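Local coordinates for protein metal-dependent phosphohydrolase, HDOD domain-containing (Geobacter sulfurreducens, PDB 3HC1) that is of unknown function but binds two iron(III) ions in an HD-type metal site, as in metal-dependent phosphohydrolases, at residues E18-V23 with E156-F161; D31-I36 with A97-A102; G38-P43 with P142-V147; A62-L67 with S80-A85; L132-T137 with V231-F236. All blocks are in the same frame, centred on the assembly; numbering follows the deposited sequence.

Contact 1 of 5, residues E18-V23 with E156-F161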
# COMPACT_ATOMS: atom_id res chain seq x y z
N GLU A 18 13.15 -7.12 17.91
CA GLU A 18 12.79 -7.85 19.15
C GLU A 18 11.29 -8.08 19.27
O GLU A 18 10.83 -9.15 19.72
CB GLU A 18 13.25 -7.08 20.39
CG GLU A 18 14.75 -6.70 20.40
CD GLU A 18 15.69 -7.88 20.70
OE1 GLU A 18 15.21 -9.03 20.90
OE2 GLU A 18 16.93 -7.65 20.73
N PHE A 19 10.50 -7.10 18.85
CA PHE A 19 9.03 -7.24 18.82
C PHE A 19 8.61 -8.44 17.91
O PHE A 19 7.61 -9.09 18.17
CB PHE A 19 8.40 -5.94 18.28
CG PHE A 19 6.95 -5.73 18.64
CD1 PHE A 19 6.59 -5.30 19.92
CD2 PHE A 19 5.96 -5.86 17.69
CE1 PHE A 19 5.25 -5.05 20.26
CE2 PHE A 19 4.62 -5.60 18.02
CZ PHE A 19 4.28 -5.20 19.32
N MSE A 20 9.33 -8.68 16.83
CA MSE A 20 8.99 -9.84 15.99
C MSE A 20 9.52 -11.21 16.55
O MSE A 20 8.86 -12.23 16.42
CB MSE A 20 9.48 -9.61 14.60
CG MSE A 20 8.65 -8.63 13.89
SE MSE A 20 9.59 -8.07 12.33
CE MSE A 20 9.88 -9.51 11.42
N SER A 21 10.72 -11.20 17.13
CA SER A 21 11.29 -12.35 17.91
C SER A 21 10.32 -13.16 18.74
O SER A 21 10.39 -14.38 18.77
CB SER A 21 12.32 -11.84 18.93
OG SER A 21 13.43 -11.22 18.31
N GLY A 22 9.43 -12.48 19.44
CA GLY A 22 8.51 -13.15 20.35
C GLY A 22 7.36 -13.82 19.64
O GLY A 22 6.56 -14.50 20.29
N VAL A 23 7.23 -13.61 18.34
CA VAL A 23 6.21 -14.30 17.55
C VAL A 23 6.89 -15.56 17.04
O VAL A 23 7.98 -15.51 16.46
CB VAL A 23 5.69 -13.44 16.37
CG1 VAL A 23 4.69 -14.22 15.49
CG2 VAL A 23 5.09 -12.16 16.89
N GLU A 156 1.28 -2.96 10.39
CA GLU A 156 0.03 -2.91 11.18
C GLU A 156 -0.70 -4.22 11.03
O GLU A 156 -1.33 -4.68 11.97
CB GLU A 156 -0.94 -1.80 10.75
CG GLU A 156 -0.51 -0.41 10.93
CD GLU A 156 -0.54 0.06 12.38
OE1 GLU A 156 0.05 -0.63 13.22
OE2 GLU A 156 -1.14 1.11 12.65
N VAL A 157 -0.59 -4.84 9.85
CA VAL A 157 -1.14 -6.14 9.64
C VAL A 157 -0.46 -7.11 10.57
O VAL A 157 -1.11 -7.90 11.24
CB VAL A 157 -1.03 -6.63 8.17
CG1 VAL A 157 -1.47 -8.10 8.07
CG2 VAL A 157 -1.92 -5.77 7.29
N PHE A 158 0.85 -7.03 10.64
CA PHE A 158 1.59 -7.89 11.54
C PHE A 158 1.21 -7.70 12.99
O PHE A 158 0.99 -8.68 13.69
CB PHE A 158 3.10 -7.65 11.40
CG PHE A 158 3.89 -8.43 12.38
CD1 PHE A 158 4.19 -9.75 12.14
CD2 PHE A 158 4.29 -7.86 13.59
CE1 PHE A 158 4.91 -10.48 13.05
CE2 PHE A 158 5.01 -8.60 14.49
CZ PHE A 158 5.30 -9.90 14.22
N ILE A 159 1.21 -6.46 13.48
CA ILE A 159 0.95 -6.22 14.88
C ILE A 159 -0.50 -6.66 15.21
O ILE A 159 -0.74 -7.24 16.28
CB ILE A 159 1.15 -4.75 15.26
CG1 ILE A 159 2.61 -4.33 14.99
CG2 ILE A 159 0.77 -4.45 16.70
CD1 ILE A 159 2.80 -2.86 15.20
N ASN A 160 -1.43 -6.34 14.30
CA ASN A 160 -2.88 -6.61 14.48
C ASN A 160 -3.14 -8.12 14.61
O ASN A 160 -3.86 -8.55 15.49
CB ASN A 160 -3.71 -6.02 13.32
CG ASN A 160 -5.23 -6.15 13.56
OD1 ASN A 160 -5.75 -5.92 14.68
ND2 ASN A 160 -5.94 -6.52 12.52
N PHE A 161 -2.50 -8.90 13.75
CA PHE A 161 -2.78 -10.34 13.67
C PHE A 161 -1.87 -11.14 14.60
O PHE A 161 -2.25 -12.22 15.07
CB PHE A 161 -2.62 -10.88 12.25
CG PHE A 161 -3.73 -10.55 11.29
CD1 PHE A 161 -5.00 -10.13 11.72
CD2 PHE A 161 -3.51 -10.74 9.92
CE1 PHE A 161 -6.00 -9.88 10.83
CE2 PHE A 161 -4.53 -10.50 9.01
CZ PHE A 161 -5.77 -10.07 9.47
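The ring of Phe158 points its tip into the corner made by Met20 and Val23, and the contact is tightest there. CZ of Phe158 lies 3.5 Å from CG2 of Val23. The same CZ is 3.6 Å from CG of Met20. Both neighbours meet the ring obliquely. With CG of Phe158 anti to its backbone N (chi1 175°), the ring leaves helix 154-162 toward the end of helix 9-21. Met20 is a selenomethionine, and its selenium makes a Met-aromatic contact, with SE 5.2 Å from the centroid of the Phe158 ring. A turn just beyond Met20 brings Val23 to its place: the N of Val23 bonds to the O of Met20 at 2.9 Å. The contact ties the N-terminal helix to the body of an all-helical HD-type fold, where helix 154-162 follows directly on the iron ligands His152 and Asp153. Replacing Phe158 by an alanine would probably open a gap beside helix 9-21 and leave Val23 CG2 and the selenium of Met20 without their aromatic partner. The other side of the contact is looser. Phe19 CD2 comes to the edge of the Phe158 ring, 4.3 Å from Phe158 CE2. CE2 of Phe19 reaches CG1 of Ile159 at 3.9 Å, and these two side chains cross at about a right angle. Phe19 is partly exposed, and its ring also meets Arg163 in a cation-pi contact. Ile159 is buried, and its side chain comes within about 4 Å (nearest atoms) of that of the iron ligand His193.

Contact 2 of 5, residues D31-I36 with A97-A102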
# COMPACT_ATOMS: atom_id res chain seq x y z
N ASP A 31 5.23 -16.99 -3.07
CA ASP A 31 6.36 -16.79 -3.99
C ASP A 31 6.00 -15.89 -5.16
O ASP A 31 6.87 -15.15 -5.68
CB ASP A 31 6.92 -18.13 -4.51
CG ASP A 31 7.58 -18.92 -3.42
OD1 ASP A 31 6.85 -19.52 -2.59
OD2 ASP A 31 8.83 -18.90 -3.36
N ILE A 32 4.73 -15.93 -5.57
CA ILE A 32 4.31 -15.13 -6.74
C ILE A 32 4.41 -13.61 -6.44
O ILE A 32 4.73 -12.80 -7.33
CB ILE A 32 2.90 -15.55 -7.28
CG1 ILE A 32 2.70 -15.00 -8.72
CG2 ILE A 32 1.80 -15.16 -6.35
CD1 ILE A 32 1.61 -15.71 -9.53
N VAL A 33 4.14 -13.25 -5.19
CA VAL A 33 4.24 -11.87 -4.71
C VAL A 33 5.70 -11.43 -4.73
O VAL A 33 6.03 -10.41 -5.34
CB VAL A 33 3.50 -11.72 -3.33
CG1 VAL A 33 3.83 -10.40 -2.66
CG2 VAL A 33 2.03 -11.80 -3.51
N LEU A 34 6.60 -12.23 -4.16
CA LEU A 34 8.05 -11.94 -4.25
C LEU A 34 8.56 -11.98 -5.70
O LEU A 34 9.35 -11.12 -6.11
CB LEU A 34 8.88 -12.90 -3.31
CG LEU A 34 10.43 -12.72 -3.22
CD1 LEU A 34 10.86 -11.55 -2.31
CD2 LEU A 34 11.17 -14.01 -2.75
N ARG A 35 8.08 -12.92 -6.50
CA ARG A 35 8.52 -13.01 -7.91
C ARG A 35 8.12 -11.75 -8.67
O ARG A 35 8.96 -11.09 -9.30
CB ARG A 35 7.95 -14.27 -8.60
CG ARG A 35 8.41 -14.46 -10.07
N ILE A 36 6.84 -11.39 -8.56
CA ILE A 36 6.30 -10.18 -9.21
C ILE A 36 7.00 -8.92 -8.70
O ILE A 36 7.49 -8.13 -9.48
CB ILE A 36 4.75 -10.05 -9.07
CG1 ILE A 36 4.06 -11.06 -10.00
CG2 ILE A 36 4.28 -8.65 -9.50
CD1 ILE A 36 2.59 -11.18 -9.76
N ALA A 97 -2.80 -6.99 -11.05
CA ALA A 97 -4.01 -7.72 -10.63
C ALA A 97 -3.63 -9.00 -9.86
O ALA A 97 -4.25 -9.35 -8.84
CB ALA A 97 -4.89 -8.04 -11.83
N ILE A 98 -2.64 -9.73 -10.38
CA ILE A 98 -2.16 -10.97 -9.72
C ILE A 98 -1.58 -10.66 -8.31
O ILE A 98 -1.92 -11.32 -7.30
CB ILE A 98 -1.11 -11.73 -10.60
CG1 ILE A 98 -1.78 -12.28 -11.87
CG2 ILE A 98 -0.53 -12.89 -9.82
CD1 ILE A 98 -0.84 -12.99 -12.83
N PHE A 99 -0.73 -9.64 -8.26
CA PHE A 99 -0.16 -9.21 -7.01
C PHE A 99 -1.26 -8.94 -5.97
O PHE A 99 -1.18 -9.42 -4.85
CB PHE A 99 0.68 -7.95 -7.23
CG PHE A 99 1.32 -7.45 -5.99
CD1 PHE A 99 2.55 -7.96 -5.59
CD2 PHE A 99 0.71 -6.49 -5.21
CE1 PHE A 99 3.15 -7.51 -4.43
CE2 PHE A 99 1.32 -6.04 -4.04
CZ PHE A 99 2.53 -6.55 -3.67
N THR A 100 -2.28 -8.21 -6.39
CA THR A 100 -3.42 -7.82 -5.54
C THR A 100 -4.21 -9.04 -5.06
O THR A 100 -4.57 -9.13 -3.89
CB THR A 100 -4.32 -6.82 -6.32
OG1 THR A 100 -3.52 -5.67 -6.65
CG2 THR A 100 -5.54 -6.39 -5.51
N CYS A 101 -4.47 -9.96 -5.98
CA CYS A 101 -5.30 -11.11 -5.67
C CYS A 101 -4.59 -12.12 -4.84
O CYS A 101 -5.25 -12.86 -4.15
CB CYS A 101 -5.84 -11.78 -6.93
SG CYS A 101 -6.97 -10.66 -7.76
N ALA A 102 -3.26 -12.11 -4.86
CA ALA A 102 -2.46 -13.00 -4.02
C ALA A 102 -2.18 -12.37 -2.66
O ALA A 102 -2.22 -13.05 -1.67
CB ALA A 102 -1.11 -13.38 -4.70
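Val33 and Phe99 mark the closest backbone approach of two helical segments that run roughly antiparallel, their axes 9.3 Å apart at closest and their directions at 146°. All the contacts between the side chains are apolar. CG2 of Ile98, anti to its own backbone N, fits between two isoleucine tips. CD1 of Ile32 is 3.6 Å from it, and CD1 of Ile36 is also 3.6 Å from Ile98 CG2. Val33 divides its two methyls. Its CG1 touches CE1 of Phe99 at 3.5 Å, arriving obliquely to the ring, while its CG2 sits 3.7 Å from CB of Ala102. That same CB is 3.8 Å from CG2 of Ile32, so the small Ala102 lets helix 31-39 come near. An alanine in place of Phe99 would probably leave CG1 of Val33 facing a gap and rob helix 142-150 of a packing partner. Around the pair, three more helices close in. Ile98 also rests on Val64 of helix 58-69 and on Val50 and Leu54 of helix 47-54. Phe99 reaches Val147 and Leu150 of helix 142-150, so helix 82-108 is packed on several sides at this level.

Contact 3 of 5, residues G38-P43 with P142-V147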
# COMPACT_ATOMS: atom_id res chain seq x y z
N GLY A 38 9.91 -8.70 -7.64
CA GLY A 38 11.25 -8.70 -8.26
C GLY A 38 11.38 -8.32 -9.73
O GLY A 38 12.45 -7.83 -10.17
N LYS A 39 10.31 -8.51 -10.50
CA LYS A 39 10.35 -8.35 -11.95
C LYS A 39 9.74 -7.02 -12.47
O LYS A 39 9.71 -6.77 -13.67
CB LYS A 39 9.62 -9.53 -12.59
CG LYS A 39 10.18 -10.93 -12.22
CD LYS A 39 11.15 -11.44 -13.28
CE LYS A 39 11.80 -12.77 -12.87
NZ LYS A 39 10.95 -14.00 -13.08
N LEU A 40 9.28 -6.17 -11.57
CA LEU A 40 8.54 -5.00 -11.96
C LEU A 40 9.22 -4.10 -12.99
O LEU A 40 8.54 -3.42 -13.78
CB LEU A 40 8.15 -4.20 -10.71
CG LEU A 40 7.03 -4.87 -9.89
CD1 LEU A 40 6.84 -4.21 -8.54
CD2 LEU A 40 5.71 -4.88 -10.71
N ASN A 41 10.56 -4.10 -13.01
CA ASN A 41 11.30 -3.21 -13.92
C ASN A 41 11.66 -3.81 -15.29
O ASN A 41 12.16 -3.08 -16.15
CB ASN A 41 12.55 -2.66 -13.21
CG ASN A 41 12.19 -1.69 -12.11
OD1 ASN A 41 11.32 -0.85 -12.28
ND2 ASN A 41 12.86 -1.81 -10.97
N ASP A 42 11.38 -5.10 -15.49
CA ASP A 42 11.70 -5.80 -16.74
C ASP A 42 10.55 -5.59 -17.76
O ASP A 42 9.50 -6.23 -17.66
CB ASP A 42 11.92 -7.31 -16.44
CG ASP A 42 12.66 -7.56 -15.11
OD1 ASP A 42 12.83 -6.59 -14.33
OD2 ASP A 42 13.05 -8.71 -14.83
N PRO A 43 10.75 -4.71 -18.77
CA PRO A 43 9.64 -4.55 -19.73
C PRO A 43 9.38 -5.76 -20.67
O PRO A 43 8.28 -5.88 -21.23
CB PRO A 43 10.06 -3.31 -20.56
CG PRO A 43 11.49 -2.95 -20.12
CD PRO A 43 11.99 -4.05 -19.25
N PRO A 142 4.48 2.97 -12.92
CA PRO A 142 3.51 3.21 -11.83
C PRO A 142 3.10 1.96 -11.05
O PRO A 142 2.64 2.08 -9.90
CB PRO A 142 2.30 3.81 -12.54
CG PRO A 142 2.53 3.57 -14.05
CD PRO A 142 3.97 3.36 -14.26
N VAL A 143 3.21 0.76 -11.63
CA VAL A 143 2.91 -0.44 -10.87
C VAL A 143 3.82 -0.57 -9.62
O VAL A 143 3.39 -1.07 -8.60
CB VAL A 143 2.84 -1.74 -11.75
CG1 VAL A 143 2.52 -2.97 -10.89
CG2 VAL A 143 1.72 -1.58 -12.82
N ASN A 144 5.07 -0.09 -9.70
CA ASN A 144 6.02 -0.10 -8.56
C ASN A 144 5.50 0.76 -7.40
O ASN A 144 5.65 0.41 -6.23
CB ASN A 144 7.38 0.45 -8.94
CG ASN A 144 8.10 -0.39 -9.95
OD1 ASN A 144 7.50 -0.96 -10.84
ND2 ASN A 144 9.39 -0.43 -9.84
N VAL A 145 4.82 1.84 -7.75
CA VAL A 145 4.21 2.71 -6.75
C VAL A 145 2.99 2.03 -6.17
O VAL A 145 2.70 2.15 -4.98
CB VAL A 145 3.81 4.08 -7.34
CG1 VAL A 145 3.32 5.03 -6.27
CG2 VAL A 145 4.97 4.73 -8.07
N TYR A 146 2.20 1.40 -7.02
CA TYR A 146 1.05 0.65 -6.57
C TYR A 146 1.45 -0.41 -5.51
O TYR A 146 0.84 -0.51 -4.44
CB TYR A 146 0.34 -0.04 -7.74
CG TYR A 146 -0.89 -0.84 -7.32
CD1 TYR A 146 -0.77 -2.17 -6.96
CD2 TYR A 146 -2.15 -0.28 -7.30
CE1 TYR A 146 -1.84 -2.92 -6.59
CE2 TYR A 146 -3.28 -1.06 -6.92
CZ TYR A 146 -3.10 -2.36 -6.55
OH TYR A 146 -4.16 -3.15 -6.20
N VAL A 147 2.46 -1.20 -5.83
CA VAL A 147 2.90 -2.30 -4.97
C VAL A 147 3.45 -1.72 -3.63
O VAL A 147 3.05 -2.20 -2.60
CB VAL A 147 3.93 -3.21 -5.68
CG1 VAL A 147 4.69 -4.08 -4.68
CG2 VAL A 147 3.25 -4.09 -6.75
O HOH W 1 11.86 0.71 -8.80
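The side-chain amides of Asn41 and Asn144 meet with their planes 39° apart. CB of Leu40 stands off one side of the Asn144 amide plane, obliquely beyond the oxygen, 3.3 Å from OD1. On the other side of that plane, tilted from it, is OD1 of Asn41. It accepts a hydrogen bond from Asn144 ND2 at 3.1 Å. The bond is somewhat bent, with an angle of 146° at the hydrogen, and the nitrogen stands 37° above the carbonyl plane of Asn41. A water lies close to the Asn144 amide plane and takes a second bond from ND2 at 2.9 Å. The same water is held weakly by ND2 of Asn41. Two acceptors thus share the amide nitrogen of Asn144, which probably helps fix how this buried amide is turned. Inward of the amides, the contact is apolar. CD2 of Leu40 touches CG1 of Val143 at 3.7 Å, the two side chains crossing at about a right angle. CD1 of Leu40 meets CG2 of Val147 tip to tip at 4.0 Å. Leu40 and Asn41 are the middle residues of a type I beta turn from Lys39 to Asp42, closed by the bond from Asp42 N to Lys39 O. The arrangement is a turn at the end of one helix, packed by a leucine on the start of another, within an all-helical HDOD domain; helix 142-150 leads on to the iron ligands His152 and Asp153.

Contact 4 of 5, residues A62-L67 with S80-A85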
# COMPACT_ATOMS: atom_id res chain seq x y z
N ALA A 62 -9.77 -17.20 -10.66
CA ALA A 62 -11.10 -16.58 -10.54
C ALA A 62 -11.06 -15.19 -9.88
O ALA A 62 -11.83 -14.29 -10.25
CB ALA A 62 -12.05 -17.50 -9.77
N ARG A 63 -10.17 -15.01 -8.90
CA ARG A 63 -10.00 -13.71 -8.28
C ARG A 63 -9.51 -12.71 -9.32
O ARG A 63 -10.05 -11.61 -9.41
CB ARG A 63 -9.02 -13.75 -7.11
CG ARG A 63 -9.58 -14.28 -5.79
CD ARG A 63 -8.48 -14.24 -4.76
NE ARG A 63 -8.67 -15.16 -3.65
CZ ARG A 63 -7.75 -15.36 -2.70
NH1 ARG A 63 -6.58 -14.72 -2.73
NH2 ARG A 63 -7.99 -16.20 -1.72
N VAL A 64 -8.50 -13.12 -10.11
CA VAL A 64 -7.92 -12.23 -11.12
C VAL A 64 -8.94 -11.83 -12.19
O VAL A 64 -9.08 -10.64 -12.52
CB VAL A 64 -6.67 -12.84 -11.76
CG1 VAL A 64 -6.23 -12.02 -12.99
CG2 VAL A 64 -5.55 -12.94 -10.74
N VAL A 65 -9.69 -12.80 -12.69
CA VAL A 65 -10.77 -12.51 -13.66
C VAL A 65 -11.79 -11.49 -13.08
O VAL A 65 -12.20 -10.55 -13.78
CB VAL A 65 -11.45 -13.81 -14.15
CG1 VAL A 65 -12.55 -13.51 -15.16
CG2 VAL A 65 -10.41 -14.71 -14.75
N HIS A 66 -12.12 -11.62 -11.79
CA HIS A 66 -13.02 -10.68 -11.12
C HIS A 66 -12.47 -9.24 -11.07
O HIS A 66 -13.14 -8.28 -11.42
CB HIS A 66 -13.38 -11.19 -9.71
CG HIS A 66 -14.24 -10.26 -8.93
ND1 HIS A 66 -15.62 -10.25 -9.04
CD2 HIS A 66 -13.93 -9.30 -8.02
CE1 HIS A 66 -16.11 -9.32 -8.23
NE2 HIS A 66 -15.11 -8.73 -7.61
N LEU A 67 -11.23 -9.08 -10.64
CA LEU A 67 -10.61 -7.74 -10.58
C LEU A 67 -10.46 -7.19 -12.00
O LEU A 67 -10.72 -6.03 -12.22
CB LEU A 67 -9.27 -7.81 -9.88
CG LEU A 67 -8.54 -6.50 -9.60
CD1 LEU A 67 -9.49 -5.47 -8.89
CD2 LEU A 67 -7.31 -6.83 -8.76
N SER A 80 -14.06 -12.46 -18.88
CA SER A 80 -14.71 -13.67 -18.37
C SER A 80 -13.74 -14.82 -18.17
O SER A 80 -13.88 -15.60 -17.23
CB SER A 80 -15.84 -14.08 -19.31
OG SER A 80 -15.77 -13.37 -20.54
N SER A 81 -12.76 -14.92 -19.06
CA SER A 81 -11.64 -15.83 -18.87
C SER A 81 -10.36 -15.07 -18.53
O SER A 81 -10.26 -13.84 -18.71
CB SER A 81 -11.40 -16.64 -20.14
OG SER A 81 -11.07 -15.80 -21.23
N ILE A 82 -9.39 -15.82 -18.03
CA ILE A 82 -8.03 -15.36 -17.88
C ILE A 82 -7.36 -15.00 -19.23
O ILE A 82 -6.55 -14.05 -19.32
CB ILE A 82 -7.21 -16.43 -17.13
CG1 ILE A 82 -5.95 -15.81 -16.56
CG2 ILE A 82 -6.98 -17.69 -18.00
CD1 ILE A 82 -6.25 -14.77 -15.45
N ARG A 83 -7.72 -15.72 -20.29
CA ARG A 83 -7.26 -15.38 -21.63
C ARG A 83 -7.69 -13.93 -22.01
O ARG A 83 -6.88 -13.14 -22.53
CB ARG A 83 -7.74 -16.44 -22.64
CG ARG A 83 -7.30 -16.21 -24.09
CD ARG A 83 -5.81 -15.89 -24.21
NE ARG A 83 -5.34 -15.90 -25.59
CZ ARG A 83 -4.17 -15.40 -25.99
NH1 ARG A 83 -3.34 -14.84 -25.12
NH2 ARG A 83 -3.83 -15.46 -27.28
N ASP A 84 -8.94 -13.59 -21.70
CA ASP A 84 -9.45 -12.23 -21.87
C ASP A 84 -8.61 -11.22 -21.07
O ASP A 84 -8.27 -10.14 -21.57
CB ASP A 84 -10.91 -12.09 -21.37
CG ASP A 84 -11.94 -12.82 -22.25
OD1 ASP A 84 -11.70 -13.05 -23.46
OD2 ASP A 84 -13.03 -13.14 -21.70
N ALA A 85 -8.32 -11.56 -19.81
CA ALA A 85 -7.57 -10.67 -18.94
C ALA A 85 -6.19 -10.41 -19.57
O ALA A 85 -5.79 -9.28 -19.75
CB ALA A 85 -7.47 -11.25 -17.53
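A capping box of Ser81 and Asp84 begins helix 82-108, and Val65 of helix 58-69 packs against the backbone at this start. CG1 of Val65 approaches O of Ser80 at 3.2 Å. Its other methyl, CG2, lies 3.6 Å from N of Ile82. Val64 adds a contact one residue earlier: its CG1 is 3.7 Å from CD1 of Ile82, which chi2 of 66° places there. Beyond the box, Arg63 joins the same two helices with a salt bridge to Asp105. In the box itself, Asp84 N gives a hydrogen bond to OG of Ser81 at 3.1 Å. In return Ser81 N donates to OD2 of Asp84 at 3.2 Å, almost straight at 175° but from above the carboxylate plane. OD2 takes two further bonds from Ser80. The backbone N of Ser80 donates to the anti lone pair of Asp84 OD2, and OG of Ser80 donates to it at 3.0 Å nearly along the C-O axis. Three donors grip OD2, two of them backbone N-H groups that probably help fix the Ser80-Ser81 backbone where Val65 leans on it. Together with the helix N-terminus, the three would probably favour the ionised form of Asp84.

Contact 5 of 5, residues L132-T137 with V231-F236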
# COMPACT_ATOMS: atom_id res chain seq x y z
N LEU A 132 -2.43 6.57 -9.09
CA LEU A 132 -3.01 7.70 -9.84
C LEU A 132 -2.02 8.86 -9.90
O LEU A 132 -1.81 9.47 -10.98
CB LEU A 132 -4.34 8.17 -9.25
CG LEU A 132 -5.56 7.26 -9.41
CD1 LEU A 132 -6.66 7.68 -8.43
CD2 LEU A 132 -6.06 7.22 -10.86
N ILE A 133 -1.41 9.17 -8.74
CA ILE A 133 -0.40 10.20 -8.67
C ILE A 133 0.82 9.91 -9.58
O ILE A 133 1.33 10.84 -10.27
CB ILE A 133 -0.02 10.54 -7.22
CG1 ILE A 133 -1.26 11.09 -6.49
CG2 ILE A 133 1.15 11.56 -7.21
CD1 ILE A 133 -1.23 10.96 -5.00
N ALA A 134 1.28 8.66 -9.57
CA ALA A 134 2.37 8.23 -10.41
C ALA A 134 2.06 8.57 -11.87
O ALA A 134 2.86 9.16 -12.57
CB ALA A 134 2.52 6.77 -10.31
N GLU A 135 0.87 8.19 -12.28
CA GLU A 135 0.39 8.46 -13.63
C GLU A 135 0.32 9.96 -13.95
O GLU A 135 0.85 10.39 -14.98
CB GLU A 135 -0.95 7.75 -13.86
CG GLU A 135 -0.79 6.21 -13.81
CD GLU A 135 -2.10 5.43 -13.76
OE1 GLU A 135 -3.14 5.97 -13.35
OE2 GLU A 135 -2.07 4.25 -14.16
N ARG A 136 -0.26 10.75 -13.05
CA ARG A 136 -0.41 12.19 -13.32
C ARG A 136 0.89 12.98 -13.30
O ARG A 136 0.95 14.08 -13.86
CB ARG A 136 -1.38 12.86 -12.32
CG ARG A 136 -2.79 12.34 -12.37
CD ARG A 136 -3.50 12.58 -13.68
NE ARG A 136 -4.80 11.91 -13.61
CZ ARG A 136 -5.03 10.63 -13.88
NH1 ARG A 136 -4.08 9.83 -14.35
NH2 ARG A 136 -6.26 10.15 -13.71
N THR A 137 1.93 12.44 -12.69
CA THR A 137 3.19 13.15 -12.58
C THR A 137 4.20 12.58 -13.57
O THR A 137 5.36 12.98 -13.57
CB THR A 137 3.71 13.10 -11.13
OG1 THR A 137 3.94 11.73 -10.73
CG2 THR A 137 2.73 13.81 -10.16
N VAL A 231 8.20 6.84 -2.38
CA VAL A 231 7.89 7.06 -0.99
C VAL A 231 7.01 8.31 -0.87
O VAL A 231 6.00 8.29 -0.16
CB VAL A 231 9.13 7.30 -0.09
CG1 VAL A 231 8.64 7.29 1.39
CG2 VAL A 231 10.23 6.26 -0.32
N ALA A 232 7.40 9.37 -1.57
CA ALA A 232 6.66 10.61 -1.55
C ALA A 232 5.21 10.39 -2.01
O ALA A 232 4.27 10.90 -1.36
CB ALA A 232 7.38 11.67 -2.41
N MSE A 233 5.02 9.57 -3.06
CA MSE A 233 3.70 9.23 -3.59
C MSE A 233 2.83 8.49 -2.60
O MSE A 233 1.62 8.80 -2.42
CB MSE A 233 3.83 8.47 -4.97
CG MSE A 233 4.20 9.51 -6.07
SE MSE A 233 4.79 8.57 -7.62
CE MSE A 233 5.78 10.11 -8.28
N VAL A 234 3.43 7.51 -1.95
CA VAL A 234 2.69 6.67 -0.98
C VAL A 234 2.45 7.46 0.29
O VAL A 234 1.36 7.34 0.89
CB VAL A 234 3.45 5.35 -0.72
CG1 VAL A 234 2.88 4.54 0.56
CG2 VAL A 234 3.52 4.48 -2.02
N ALA A 235 3.43 8.27 0.74
CA ALA A 235 3.18 9.09 1.94
C ALA A 235 2.03 10.03 1.70
O ALA A 235 1.17 10.17 2.58
CB ALA A 235 4.40 9.93 2.42
N PHE A 236 2.00 10.69 0.52
CA PHE A 236 0.86 11.56 0.19
C PHE A 236 -0.45 10.79 0.17
O PHE A 236 -1.45 11.19 0.80
CB PHE A 236 1.05 12.36 -1.12
CG PHE A 236 -0.12 13.19 -1.47
CD1 PHE A 236 -1.19 12.64 -2.13
CD2 PHE A 236 -0.20 14.51 -1.03
CE1 PHE A 236 -2.30 13.37 -2.39
CE2 PHE A 236 -1.32 15.25 -1.30
CZ PHE A 236 -2.36 14.69 -1.97
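Ile133 pushes its side chain between Met233 and Phe236, which stand one turn apart on helix 229-243. Its two branches fill different parts of that hollow. CD1 goes to the ring of Phe236 and comes 3.3 Å from CD1 there, oblique to the ring, with the side chains crossing at about a right angle. CG2 turns the other way and lies 3.8 Å from CG of Met233. Met233, a selenomethionine, is the bump in return. Its chain runs extended beyond CG and slides past Ile133 in the opposite direction. The selenium settles on Ala134, with SE 3.7 Å from CA, where a side chain no larger than a methyl leaves room for it. The end methyl goes further, and CE of Met233 stops 3.5 Å from OG1 of Thr137. That hydroxyl is already engaged: OG1 of Thr137 donates to O of Ile133 at 2.8 Å. The backbone N of Thr137 reaches the same oxygen from the opposite face of its plane, at 3.0 Å. The hydroxyl is placed by chi1 of 61°, with OG1 between the backbone N and the carbonyl carbon. Its proton is thus used within its own segment, in a buried, mostly apolar contact. Trp267 touches both Ile133 and Phe236 from helix 266-273. The segment axes pass 10.0 Å apart at 130°. This pairing is part of the HD-domain core: helix 116-136 carries the iron ligand His122, and helix 229-243 carries Asp238, the first and last members of the H...HD...D pattern.

Contacts 2 and 3 both use helix 31-39, and their centres are 11 Å apart. They are joined by a probable hydrogen bond between Thr100 OG1 and Tyr146 OH (2.6 Å) and by Phe99 against Val147. Contact 4 attaches to contact 2 through helix 82-108, where Arg63 NH1 probably bonds Cys101 O (2.7 Å). Contact 5 meets contact 3 where Val145 packs on Met233 and Pro142 on Ala134. Contact 1 stands apart, about 28 Å from contact 5 between centres, on the opposite side of the chain's centre. The side chains of Ile159 and Phe236 come within about 10 and 11 Å of an iron; those of Phe99 and Val147 are each about 10 Å from that of the ligand His152. Contact 4 is remote from the site.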